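Local coordinates for protein neutral ceramidase (Pseudomonas aeruginosa, PDB 2ZWS) that hydrolyses the N-acyl linkage of ceramides to release sphingosine and a fatty acid, and also runs the reverse synthesis, using a zinc ion, at residues T558-V563 and W582-R587. Numbering follows the deposited sequence. Where two conformers were deposited one is given.
Sequences TFLEVV and WDTQYR. With MG (magnesium ion), chain C.
Phe559 and Leu560 face Tyr586 and Thr584 across the interior of a beta-sandwich, where strands 560-563 and 584-587 approach to 8.8 Å between axes with their directions 143° apart. That separation, and their membership of two different sheets, identify face-to-face packing of two sheets in the C-terminal part of the chain, one of them extended by strand 32-36 from the N-terminal part. The Phe559 and Tyr586 rings form an offset stack, with planes 9° apart and centroids separated by 4.5 Å. Displacement is evident from the atoms: Tyr586 CZ lies over the Phe559 face toward its rim, while Phe559 CB sits over the tyrosine ring as a CH-pi donor, 4.0 Å from its centroid.

Leu560 packs beside this stack with its two methyls divided: CD2 lies 3.9 Å from Tyr586 CB and also meets the Gln585 carbonyl oxygen, whereas CD1 rests on CB and CG2 of Thr584. Val562 CG2 reaches the same threonine methyl more loosely. Thr584 CG2 thus faces Leu560 CD1 and Val562 CG2, while OG1 and O face the magnesium ion, whose site also includes a water, His37 O, Asp581 O and Asp579. Its OG1 also hydrogen-bonds to Thr578 O. Thr584 belongs to both the interface and the metal site, and Phe559 N is tied to that site through a hydrogen bond to Asp579 OD2. With chi1 at 64°, Thr584 OG1 lies between its backbone N and carbonyl carbon, and the residue chelates magnesium through OG1 at 2.5 Å and its own O at 2.3 Å.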
# COMPACT_ATOMS: atom_id res chain seq x y z
N THR A 558 6.09 -19.67 3.50
CA THR A 558 7.15 -18.96 4.18
C THR A 558 8.54 -19.44 3.77
O THR A 558 8.74 -20.58 3.37
CB THR A 558 6.99 -19.10 5.74
OG1 THR A 558 7.97 -18.31 6.42
CG2 THR A 558 7.04 -20.58 6.18
N PHE A 559 9.51 -18.55 3.86
CA PHE A 559 10.91 -18.93 3.67
C PHE A 559 11.54 -19.46 4.94
O PHE A 559 12.68 -19.97 4.90
CB PHE A 559 11.72 -17.73 3.16
CG PHE A 559 11.41 -17.38 1.73
CD1 PHE A 559 11.97 -18.12 0.68
CD2 PHE A 559 10.53 -16.34 1.41
CE1 PHE A 559 11.69 -17.82 -0.64
CE2 PHE A 559 10.24 -16.02 0.08
CZ PHE A 559 10.81 -16.78 -0.96
N LEU A 560 10.84 -19.34 6.06
CA LEU A 560 11.43 -19.71 7.34
C LEU A 560 10.36 -20.02 8.37
O LEU A 560 9.26 -19.49 8.35
CB LEU A 560 12.33 -18.59 7.88
CG LEU A 560 11.66 -17.32 8.44
CD1 LEU A 560 11.40 -17.42 9.96
CD2 LEU A 560 12.44 -16.06 8.05
N GLU A 561 10.74 -20.86 9.31
CA GLU A 561 9.91 -21.18 10.46
C GLU A 561 10.83 -21.24 11.67
O GLU A 561 11.93 -21.80 11.58
CB GLU A 561 9.22 -22.53 10.25
CG GLU A 561 8.00 -22.47 9.33
CD GLU A 561 7.41 -23.84 8.97
OE1 GLU A 561 8.03 -24.89 9.29
OE2 GLU A 561 6.33 -23.85 8.33
N VAL A 562 10.40 -20.64 12.78
CA VAL A 562 10.99 -20.88 14.10
C VAL A 562 10.11 -21.91 14.76
O VAL A 562 8.90 -21.68 14.92
CB VAL A 562 11.05 -19.62 14.98
CG1 VAL A 562 11.77 -19.93 16.26
CG2 VAL A 562 11.80 -18.51 14.25
N VAL A 563 10.73 -23.04 15.13
CA VAL A 563 10.00 -24.20 15.61
C VAL A 563 10.34 -24.51 17.06
O VAL A 563 11.52 -24.65 17.41
CB VAL A 563 10.26 -25.44 14.72
CG1 VAL A 563 9.43 -26.65 15.20
CG2 VAL A 563 9.94 -25.16 13.26
N TRP A 582 7.34 -9.69 12.77
CA TRP A 582 8.28 -8.60 13.04
C TRP A 582 9.63 -9.10 13.58
O TRP A 582 10.66 -8.53 13.23
CB TRP A 582 7.66 -7.64 14.07
CG TRP A 582 8.54 -6.52 14.43
CD1 TRP A 582 9.34 -6.43 15.53
CD2 TRP A 582 8.73 -5.31 13.69
NE1 TRP A 582 10.02 -5.24 15.52
CE2 TRP A 582 9.66 -4.53 14.41
CE3 TRP A 582 8.20 -4.80 12.49
CZ2 TRP A 582 10.10 -3.28 13.96
CZ3 TRP A 582 8.63 -3.52 12.05
CH2 TRP A 582 9.58 -2.80 12.79
N ASP A 583 9.60 -10.15 14.41
CA ASP A 583 10.81 -10.62 15.12
C ASP A 583 11.76 -11.41 14.22
O ASP A 583 12.86 -11.74 14.65
CB ASP A 583 10.47 -11.48 16.33
CG ASP A 583 9.77 -10.72 17.41
OD1 ASP A 583 10.00 -9.50 17.54
OD2 ASP A 583 8.98 -11.37 18.13
N THR A 584 11.33 -11.73 12.99
CA THR A 584 12.18 -12.52 12.07
C THR A 584 12.59 -11.70 10.84
O THR A 584 11.87 -10.79 10.42
CB THR A 584 11.50 -13.82 11.58
OG1 THR A 584 10.33 -13.48 10.82
CG2 THR A 584 11.10 -14.67 12.74
N GLN A 585 13.76 -12.04 10.29
CA GLN A 585 14.18 -11.51 9.00
C GLN A 585 14.72 -12.62 8.13
O GLN A 585 15.31 -13.57 8.64
CB GLN A 585 15.23 -10.41 9.17
CG GLN A 585 14.71 -9.23 10.02
CD GLN A 585 15.68 -8.04 10.17
OE1 GLN A 585 15.37 -7.07 10.86
NE2 GLN A 585 16.84 -8.12 9.56
N TYR A 586 14.52 -12.47 6.83
CA TYR A 586 15.04 -13.35 5.79
C TYR A 586 15.83 -12.50 4.82
O TYR A 586 15.30 -11.51 4.31
CB TYR A 586 13.88 -14.05 5.05
CG TYR A 586 14.25 -14.59 3.68
CD1 TYR A 586 14.98 -15.78 3.54
CD2 TYR A 586 13.87 -13.90 2.50
CE1 TYR A 586 15.31 -16.28 2.28
CE2 TYR A 586 14.23 -14.39 1.23
CZ TYR A 586 14.93 -15.59 1.13
OH TYR A 586 15.27 -16.04 -0.13
N ARG A 587 17.10 -12.83 4.65
CA ARG A 587 17.96 -12.09 3.72
C ARG A 587 18.58 -13.05 2.73
O ARG A 587 19.07 -14.10 3.12
CB ARG A 587 19.08 -11.34 4.45
CG ARG A 587 19.82 -10.36 3.52
CD ARG A 587 20.91 -9.51 4.20
NE ARG A 587 20.37 -8.71 5.30
CZ ARG A 587 19.79 -7.51 5.19
NH1 ARG A 587 19.67 -6.89 4.01
NH2 ARG A 587 19.33 -6.92 6.28
MG MG C . 9.87 -11.44 9.48
O HOH W 1 11.13 -12.51 7.56